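Local coordinates for hydroxyglutarate synthase (Pseudomonas putida, PDB 6W1G), which catalyses the decarboxylation and hydroxylation of 2-oxoadipate to D-2-hydroxyglutarate with iron(II) and molecular oxygen, a step of D-lysine catabolism, at residues D66-G71 with E296-A301; G105-S110 with R211-V216; A112-A115 with S120-V123. One frame throughout, in Å; residues are numbered along the deposited sequence.

Interaction 1. Residues D66-G71 with E296-A301; sequences DQERHG and EQRGAA. With NI (nickel (II) ion), chain B.
His70 and Glu296 meet through a His-carboxylate hydrogen bond behind the metal site: His70 ND1 donates to Glu296 OE2 at 2.8 Å, with an N-H...O angle of 158°. The oxygen lies in the plane of the imidazole, whereas the donor stands above the carboxylate plane, the two planes being turned 49° apart. On the other side of the ring, His70 NE2 binds the nickel ion at 2.1 Å, which also binds three waters; His226 and Glu294 complete the site, which holds iron(II) in the working enzyme. Fixed at both nitrogens, the imidazole can hardly rotate, and Glu296 acts as its second-shell anchor. Arg298 steadies Glu296 in turn, its NE 3.0 Å from Glu296 OE2 in a salt bridge whose hydrogen bond is weak.

The contact is far looser at Glu68. Across the segments its OE2 comes nearest to Arg298 CD, at 3.7 Å; it stays 4.3 Å from Arg298 NE, well out of the guanidinium plane, so no N-H points at it. The stronger partners of Glu68 are Arg127, Arg64 and Arg230. Beyond Glu68 the segment runs out to the solvent side at Gln67 and Asp66.

Arg298 NH1 reaches the carbonyls of Tyr396 and Asp398. Strand 69-75 runs between strands 127-133 and 226-229 of the mixed sheet, while strand 288-298 pairs with 264-275 in a separate hairpin.

Interaction 2. Residues G105-S110 with R211-V216; sequences GVPVHS and RLIADV
An inverse gamma turn centred on Pro107 leads into strand 108-114 of the mixed sheet, and helix 211-217 packs against this entry through Val106, Pro107 and Val108. The turn is closed by the backbone bond from Val108 N to Val106 O, 2.8 Å long, and it offers the valines on both sides of the proline to the same leucine.

Leu212 carries most of the helix side of the contact. Its CG lies anti to the backbone N (chi1 -167°), which carries the forked end out to the strand. There Val108 CG1 meets both branches of the fork: it is 3.5 Å from Leu212 CD2, tighter than usual van der Waals contact, and equally near Leu212 CD1. This valine methyl points at the helix because it stands anti to its own carbonyl carbon (chi1 -61°). From the other valine, Val106 CG1 comes to Leu212 CD1 at 3.9 Å, the two side chains crossing at about a right angle. The next residue, Ile213, touches more lightly, its CG1 lying 4.3 Å from Pro107 CG at the corner of the proline ring. Cutting Leu212 back to an alanine is likely to leave a gap beside Val108 CG1 and Val106 CG1, with the Pro107-Ile213 touch as the remaining side-chain link between the segments.

Leu212 also touches Leu133 of the neighbouring strand and Arg74, a residue that binds 2-oxoadipate and is considered important for substrate specificity; Asp215, on the same helix, forms a salt bridge with Arg74. The arrangement is that of a helix packed on a beta sheet, with an apolar leucine-valine interface bordering the substrate site.

Interaction 3. Residues A112-A115 with S120-V123; sequences AFRA and SLHV
Apolar packing carries most of the contact between Ala115 and helix 118-123. Ala115 CB points at the helix and touches two successive residues there: Ser120 CB at 3.8 Å and Leu121 CD2 at 4.1 Å. Ser120 takes part through its methylene carbon.

Carbon-to-oxygen contact is closer still. With CG anti to its carbonyl carbon (chi1 -68°), Leu121 turns its fork toward the strand end; CD2 makes the close approach, 3.4 Å from Ala115 O, and Leu121 CD1 lies farther off, 4.1 Å from the same oxygen.

The contact lies in a strand-helix-strand connection: strand 108-114 ends, a short link leads to helix 118-123, which folds back against the last residues of the strand segment, and the chain goes on into strand 127-133, the antiparallel neighbour of 108-114 in the mixed sheet. Arg13 of helix 9-27 also touches both Ala115 and Ser120.

Polar bonding fixes the strand end from within its own segment. Arg114 NH1 donates to Ala115 O at 2.9 Å, in the carbonyl plane, with an N-H...O angle of 140°; the oxygen is tilted 19° from the guanidinium plane. The Arg114 chain stays extended from CG to NE, and its NH1 reaches back to this following carbonyl, where it also lies 4.1 Å from Leu121 CD1. The stronger partner of Arg114 is Asp398, which forms a salt bridge with its NE, and Glu440, Leu443 and Tyr444 of helix 440-458 also touch the arginine.

Overall arrangement
All three contacts reach the same mixed sheet. Interactions 2 and 3 use the two ends of strand 108-114, their centres about 26 Å apart, whereas interaction 1 joins strand 69-75 of that sheet to strand 288-298 of a separate pair. Interaction 1 holds the metal ligand His70; its centre is about 11 Å from that of interaction 3, with nearest atoms about 7 Å apart, and about 24 Å from that of interaction 2. Asp398 links interactions 1 and 3, its carbonyl bonded to Arg298 and its carboxylate to Arg114. Interaction 2 approaches the site from elsewhere: the Val108 side chain is about 12 Å from nickel, and the Leu212 side chain about 4 Å from that of Arg74, a 2-oxoadipate-binding residue.

Interaction 1. Residues D66-G71 with E296-A301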
loop_
_atom_site.group_PDB
_atom_site.type_symbol
_atom_site.label_atom_id
_atom_site.label_comp_id
_atom_site.label_asym_id
_atom_site.label_seq_id
_atom_site.Cartn_x
_atom_site.Cartn_y
_atom_site.Cartn_z
ATOM N N ASP A 66 -3.931 8.686 11.311
ATOM C CA ASP A 66 -2.727 8.808 12.111
ATOM C C ASP A 66 -1.938 7.513 12.172
ATOM O O ASP A 66 -0.709 7.552 12.246
ATOM C CB ASP A 66 -3.048 9.244 13.525
ATOM C CG ASP A 66 -1.804 9.368 14.367
ATOM O OD1 ASP A 66 -0.932 10.175 13.987
ATOM O OD2 ASP A 66 -1.682 8.636 15.366
ATOM N N GLN A 67 -2.600 6.369 12.128
ATOM C CA GLN A 67 -1.923 5.078 12.190
ATOM C C GLN A 67 -1.770 4.402 10.837
ATOM O O GLN A 67 -1.271 3.280 10.778
ATOM C CB GLN A 67 -2.618 4.159 13.199
ATOM C CG GLN A 67 -2.556 4.717 14.631
ATOM C CD GLN A 67 -1.124 4.740 15.151
ATOM O OE1 GLN A 67 -0.458 3.709 15.181
ATOM N NE2 GLN A 67 -0.640 5.909 15.530
ATOM N N GLU A 68 -2.193 5.037 9.774
ATOM C CA GLU A 68 -2.250 4.415 8.461
ATOM C C GLU A 68 -0.854 4.172 7.896
ATOM O O GLU A 68 -0.048 5.099 7.771
ATOM C CB GLU A 68 -3.081 5.273 7.514
ATOM C CG GLU A 68 -3.083 4.733 6.098
ATOM C CD GLU A 68 -4.243 5.208 5.242
ATOM O OE1 GLU A 68 -5.125 5.979 5.721
ATOM O OE2 GLU A 68 -4.249 4.802 4.039
ATOM N N ARG A 69 -0.575 2.920 7.536
ATOM C CA ARG A 69 0.725 2.536 7.035
ATOM C C ARG A 69 0.595 1.415 6.021
ATOM O O ARG A 69 -0.420 0.722 5.942
ATOM C CB ARG A 69 1.629 1.988 8.154
ATOM C CG ARG A 69 2.034 2.952 9.219
ATOM C CD ARG A 69 2.596 2.244 10.429
ATOM N NE ARG A 69 1.587 1.647 11.270
ATOM C CZ ARG A 69 1.070 2.220 12.342
ATOM N NH1 ARG A 69 1.457 3.455 12.712
ATOM N NH2 ARG A 69 0.119 1.526 12.972
ATOM N N HIS A 70 1.672 1.227 5.252
ATOM C CA HIS A 70 1.871 -0.026 4.536
ATOM C C HIS A 70 3.266 -0.563 4.836
ATOM O O HIS A 70 4.194 0.211 5.064
ATOM C CB HIS A 70 1.633 -0.012 3.009
ATOM C CG HIS A 70 2.701 0.571 2.150
ATOM N ND1 HIS A 70 2.643 1.858 1.647
ATOM C CD2 HIS A 70 3.823 0.014 1.633
ATOM C CE1 HIS A 70 3.705 2.068 0.885
ATOM N NE2 HIS A 70 4.440 0.978 0.859
ATOM N N GLY A 71 3.416 -1.873 4.840
ATOM C CA GLY A 71 4.720 -2.495 4.849
ATOM C C GLY A 71 5.007 -3.120 3.509
ATOM O O GLY A 71 4.104 -3.331 2.699
ATOM N N GLU A 296 4.344 8.351 1.495
ATOM C CA GLU A 296 3.307 8.379 0.458
ATOM C C GLU A 296 2.163 9.288 0.855
ATOM O O GLU A 296 1.896 9.524 2.038
ATOM C CB GLU A 296 2.764 6.989 0.143
ATOM C CG GLU A 296 1.826 6.361 1.162
ATOM C CD GLU A 296 1.497 4.853 0.885
ATOM O OE1 GLU A 296 1.800 4.392 -0.204
ATOM O OE2 GLU A 296 0.969 4.152 1.747
ATOM N N GLN A 297 1.481 9.774 -0.180
ATOM C CA GLN A 297 0.255 10.527 -0.079
ATOM C C GLN A 297 -0.777 9.778 -0.940
ATOM O O GLN A 297 -0.485 9.470 -2.098
ATOM C CB GLN A 297 0.439 11.958 -0.615
ATOM C CG GLN A 297 -0.820 12.812 -0.492
ATOM C CD GLN A 297 -0.706 14.143 -1.145
ATOM O OE1 GLN A 297 0.382 14.728 -1.290
ATOM N NE2 GLN A 297 -1.839 14.680 -1.524
ATOM N N ARG A 298 -1.959 9.490 -0.407
ATOM C CA ARG A 298 -2.951 8.676 -1.106
ATOM C C ARG A 298 -4.124 9.530 -1.538
ATOM O O ARG A 298 -4.703 10.224 -0.712
ATOM C CB ARG A 298 -3.423 7.482 -0.257
ATOM C CG ARG A 298 -2.356 6.446 -0.144
ATOM C CD ARG A 298 -2.785 5.238 0.716
ATOM N NE ARG A 298 -1.779 4.197 0.593
ATOM C CZ ARG A 298 -1.724 3.334 -0.410
ATOM N NH1 ARG A 298 -2.718 3.243 -1.299
ATOM N NH2 ARG A 298 -0.666 2.539 -0.532
ATOM N N GLY A 299 -4.462 9.429 -2.819
ATOM C CA GLY A 299 -5.565 10.136 -3.429
ATOM C C GLY A 299 -6.657 9.205 -3.924
ATOM O O GLY A 299 -6.879 8.157 -3.329
ATOM N N ALA A 300 -7.362 9.613 -4.971
ATOM C CA ALA A 300 -8.555 8.923 -5.434
ATOM C C ALA A 300 -8.228 7.648 -6.184
ATOM O O ALA A 300 -7.375 7.601 -7.081
ATOM C CB ALA A 300 -9.323 9.844 -6.357
ATOM N N ALA A 301 -9.026 6.619 -5.914
ATOM C CA ALA A 301 -9.025 5.425 -6.737
ATOM C C ALA A 301 -9.608 5.757 -8.107
ATOM O O ALA A 301 -10.617 6.450 -8.222
ATOM C CB ALA A 301 -9.871 4.374 -6.039
HETATM NI NI NI B . 6.024 0.929 -0.524
HETATM O O HOH W 1 5.693 -1.038 -1.336
HETATM O O HOH W 2 4.700 1.334 -2.023
HETATM O O HOH W 3 7.205 1.011 -2.474
#

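Interaction 2. Residues G105-S110 with R211-V216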
loop_
_atom_site.group_PDB
_atom_site.type_symbol
_atom_site.label_atom_id
_atom_site.label_comp_id
_atom_site.label_asym_id
_atom_site.label_seq_id
_atom_site.Cartn_x
_atom_site.Cartn_y
_atom_site.Cartn_z
ATOM N N GLY A 105 12.971 -5.663 -15.481
ATOM C CA GLY A 105 14.242 -6.282 -15.167
ATOM C C GLY A 105 14.448 -6.676 -13.719
ATOM O O GLY A 105 15.528 -7.177 -13.382
ATOM N N VAL A 106 13.472 -6.446 -12.846
ATOM C CA VAL A 106 13.561 -6.837 -11.439
ATOM C C VAL A 106 12.904 -8.202 -11.258
ATOM O O VAL A 106 11.730 -8.378 -11.627
ATOM C CB VAL A 106 12.885 -5.804 -10.524
ATOM C CG1 VAL A 106 13.123 -6.153 -9.057
ATOM C CG2 VAL A 106 13.373 -4.394 -10.843
ATOM N N PRO A 107 13.599 -9.192 -10.691
ATOM C CA PRO A 107 13.084 -10.578 -10.695
ATOM C C PRO A 107 12.080 -10.868 -9.574
ATOM O O PRO A 107 12.247 -11.804 -8.787
ATOM C CB PRO A 107 14.376 -11.395 -10.553
ATOM C CG PRO A 107 15.244 -10.537 -9.698
ATOM C CD PRO A 107 14.988 -9.127 -10.198
ATOM N N VAL A 108 11.002 -10.078 -9.526
ATOM C CA VAL A 108 9.931 -10.284 -8.567
ATOM C C VAL A 108 8.570 -10.067 -9.233
ATOM O O VAL A 108 8.441 -9.364 -10.238
ATOM C CB VAL A 108 10.003 -9.372 -7.308
ATOM C CG1 VAL A 108 11.279 -9.587 -6.484
ATOM C CG2 VAL A 108 9.845 -7.904 -7.692
ATOM N N HIS A 109 7.538 -10.653 -8.613
ATOM C CA HIS A 109 6.149 -10.260 -8.866
ATOM C C HIS A 109 5.425 -10.281 -7.527
ATOM O O HIS A 109 5.858 -10.979 -6.599
ATOM C CB HIS A 109 5.463 -11.058 -9.978
ATOM C CG HIS A 109 5.535 -12.534 -9.887
ATOM N ND1 HIS A 109 4.851 -13.303 -10.798
ATOM C CD2 HIS A 109 6.198 -13.389 -9.078
ATOM C CE1 HIS A 109 5.123 -14.579 -10.574
ATOM N NE2 HIS A 109 5.935 -14.660 -9.541
ATOM N N SER A 110 4.333 -9.511 -7.434
ATOM C CA SER A 110 3.839 -9.118 -6.126
ATOM C C SER A 110 2.332 -8.941 -6.105
ATOM O O SER A 110 1.662 -8.762 -7.130
ATOM C CB SER A 110 4.454 -7.764 -5.729
ATOM O OG SER A 110 5.830 -7.757 -5.986
ATOM N N ARG A 211 20.790 -7.003 -6.431
ATOM C CA ARG A 211 20.769 -6.693 -5.007
ATOM C C ARG A 211 19.580 -7.346 -4.327
ATOM O O ARG A 211 19.672 -7.758 -3.167
ATOM C CB ARG A 211 20.741 -5.183 -4.781
ATOM C CG ARG A 211 19.554 -4.473 -5.401
ATOM C CD ARG A 211 19.953 -3.113 -5.995
ATOM N NE ARG A 211 20.447 -2.172 -4.993
ATOM C CZ ARG A 211 19.875 -1.008 -4.681
ATOM N NH1 ARG A 211 20.422 -0.238 -3.747
ATOM N NH2 ARG A 211 18.774 -0.603 -5.297
ATOM N N LEU A 212 18.456 -7.467 -5.035
ATOM C CA LEU A 212 17.265 -8.060 -4.444
ATOM C C LEU A 212 17.446 -9.546 -4.161
ATOM O O LEU A 212 16.917 -10.062 -3.174
ATOM C CB LEU A 212 16.078 -7.829 -5.373
ATOM C CG LEU A 212 14.717 -8.110 -4.756
ATOM C CD1 LEU A 212 13.657 -7.217 -5.350
ATOM C CD2 LEU A 212 14.375 -9.581 -4.958
ATOM N N ILE A 213 18.213 -10.244 -4.990
ATOM C CA ILE A 213 18.447 -11.658 -4.733
ATOM C C ILE A 213 19.193 -11.850 -3.420
ATOM O O ILE A 213 18.860 -12.739 -2.636
ATOM C CB ILE A 213 19.170 -12.292 -5.936
ATOM C CG1 ILE A 213 18.249 -12.238 -7.166
ATOM C CG2 ILE A 213 19.611 -13.702 -5.638
ATOM C CD1 ILE A 213 18.942 -12.578 -8.466
ATOM N N ALA A 214 20.214 -11.022 -3.157
ATOM C CA ALA A 214 20.912 -11.123 -1.882
ATOM C C ALA A 214 20.003 -10.753 -0.707
ATOM O O ALA A 214 20.020 -11.423 0.334
ATOM C CB ALA A 214 22.162 -10.251 -1.883
ATOM N N ASP A 215 19.223 -9.684 -0.842
ATOM C CA ASP A 215 18.346 -9.262 0.238
ATOM C C ASP A 215 17.405 -10.388 0.675
ATOM O O ASP A 215 17.098 -10.507 1.866
ATOM C CB ASP A 215 17.570 -8.003 -0.166
ATOM C CG ASP A 215 16.689 -7.478 0.950
ATOM O OD1 ASP A 215 17.239 -7.005 1.968
ATOM O OD2 ASP A 215 15.453 -7.556 0.818
ATOM N N VAL A 216 16.940 -11.205 -0.274
ATOM C CA VAL A 216 16.044 -12.318 0.034
ATOM C C VAL A 216 16.827 -13.535 0.507
ATOM O O VAL A 216 16.563 -14.113 1.562
ATOM C CB VAL A 216 15.175 -12.648 -1.197
ATOM C CG1 VAL A 216 14.334 -13.905 -0.956
ATOM C CG2 VAL A 216 14.265 -11.468 -1.527
#

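Interaction 3. Residues A112-A115 with S120-V123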
loop_
_atom_site.group_PDB
_atom_site.type_symbol
_atom_site.label_atom_id
_atom_site.label_comp_id
_atom_site.label_asym_id
_atom_site.label_seq_id
_atom_site.Cartn_x
_atom_site.Cartn_y
_atom_site.Cartn_z
ATOM N N ALA A 112 -0.669 -7.157 -2.933
ATOM C CA ALA A 112 -0.757 -6.503 -1.635
ATOM C C ALA A 112 -1.870 -7.154 -0.817
ATOM O O ALA A 112 -2.994 -7.292 -1.289
ATOM C CB ALA A 112 -1.016 -5.018 -1.737
ATOM N N PHE A 113 -1.561 -7.497 0.415
ATOM C CA PHE A 113 -2.553 -8.033 1.331
ATOM C C PHE A 113 -3.189 -6.862 2.079
ATOM O O PHE A 113 -2.466 -6.041 2.666
ATOM C CB PHE A 113 -1.921 -9.042 2.299
ATOM C CG PHE A 113 -1.444 -10.278 1.602
ATOM C CD1 PHE A 113 -0.128 -10.400 1.167
ATOM C CD2 PHE A 113 -2.294 -11.353 1.416
ATOM C CE1 PHE A 113 0.300 -11.571 0.551
ATOM C CE2 PHE A 113 -1.862 -12.497 0.811
ATOM C CZ PHE A 113 -0.551 -12.601 0.375
ATOM N N ARG A 114 -4.519 -6.799 2.077
ATOM C CA ARG A 114 -5.239 -5.712 2.699
ATOM C C ARG A 114 -6.673 -6.141 2.944
ATOM O O ARG A 114 -7.169 -7.093 2.333
ATOM C CB ARG A 114 -5.209 -4.408 1.881
ATOM C CG ARG A 114 -5.853 -4.516 0.507
ATOM C CD ARG A 114 -5.949 -3.138 -0.093
ATOM N NE ARG A 114 -6.615 -3.030 -1.380
ATOM C CZ ARG A 114 -7.917 -2.752 -1.543
ATOM N NH1 ARG A 114 -8.752 -2.740 -0.529
ATOM N NH2 ARG A 114 -8.365 -2.439 -2.754
ATOM N N ALA A 115 -7.374 -5.414 3.822
ATOM C CA ALA A 115 -8.818 -5.542 3.930
ATOM C C ALA A 115 -9.441 -4.901 2.697
ATOM O O ALA A 115 -8.836 -4.132 1.963
ATOM C CB ALA A 115 -9.281 -4.873 5.191
ATOM N N SER A 120 -14.037 -2.117 7.262
ATOM C CA SER A 120 -12.829 -2.790 7.741
ATOM C C SER A 120 -11.622 -1.869 7.618
ATOM O O SER A 120 -10.802 -1.766 8.547
ATOM C CB SER A 120 -12.557 -4.050 6.947
ATOM O OG SER A 120 -13.688 -4.872 6.827
ATOM N N LEU A 121 -11.488 -1.216 6.450
ATOM C CA LEU A 121 -10.392 -0.298 6.187
ATOM C C LEU A 121 -10.405 0.841 7.186
ATOM O O LEU A 121 -9.351 1.369 7.550
ATOM C CB LEU A 121 -10.494 0.193 4.752
ATOM C CG LEU A 121 -10.232 -0.869 3.712
ATOM C CD1 LEU A 121 -10.790 -0.549 2.344
ATOM C CD2 LEU A 121 -8.734 -1.111 3.600
ATOM N N HIS A 122 -11.588 1.247 7.613
ATOM C CA HIS A 122 -11.707 2.303 8.595
ATOM C C HIS A 122 -11.071 1.916 9.898
ATOM O O HIS A 122 -10.426 2.734 10.554
ATOM C CB HIS A 122 -13.180 2.622 8.757
ATOM C CG HIS A 122 -13.467 3.682 9.750
ATOM N ND1 HIS A 122 -13.335 5.019 9.456
ATOM C CD2 HIS A 122 -13.823 3.601 11.051
ATOM C CE1 HIS A 122 -13.667 5.724 10.515
ATOM N NE2 HIS A 122 -13.919 4.900 11.510
ATOM N N VAL A 123 -11.307 0.683 10.340
ATOM C CA VAL A 123 -10.695 0.187 11.574
ATOM C C VAL A 123 -9.171 0.082 11.411
ATOM O O VAL A 123 -8.414 0.485 12.308
ATOM C CB VAL A 123 -11.311 -1.142 12.008
ATOM C CG1 VAL A 123 -10.572 -1.698 13.255
ATOM C CG2 VAL A 123 -12.789 -0.958 12.272
#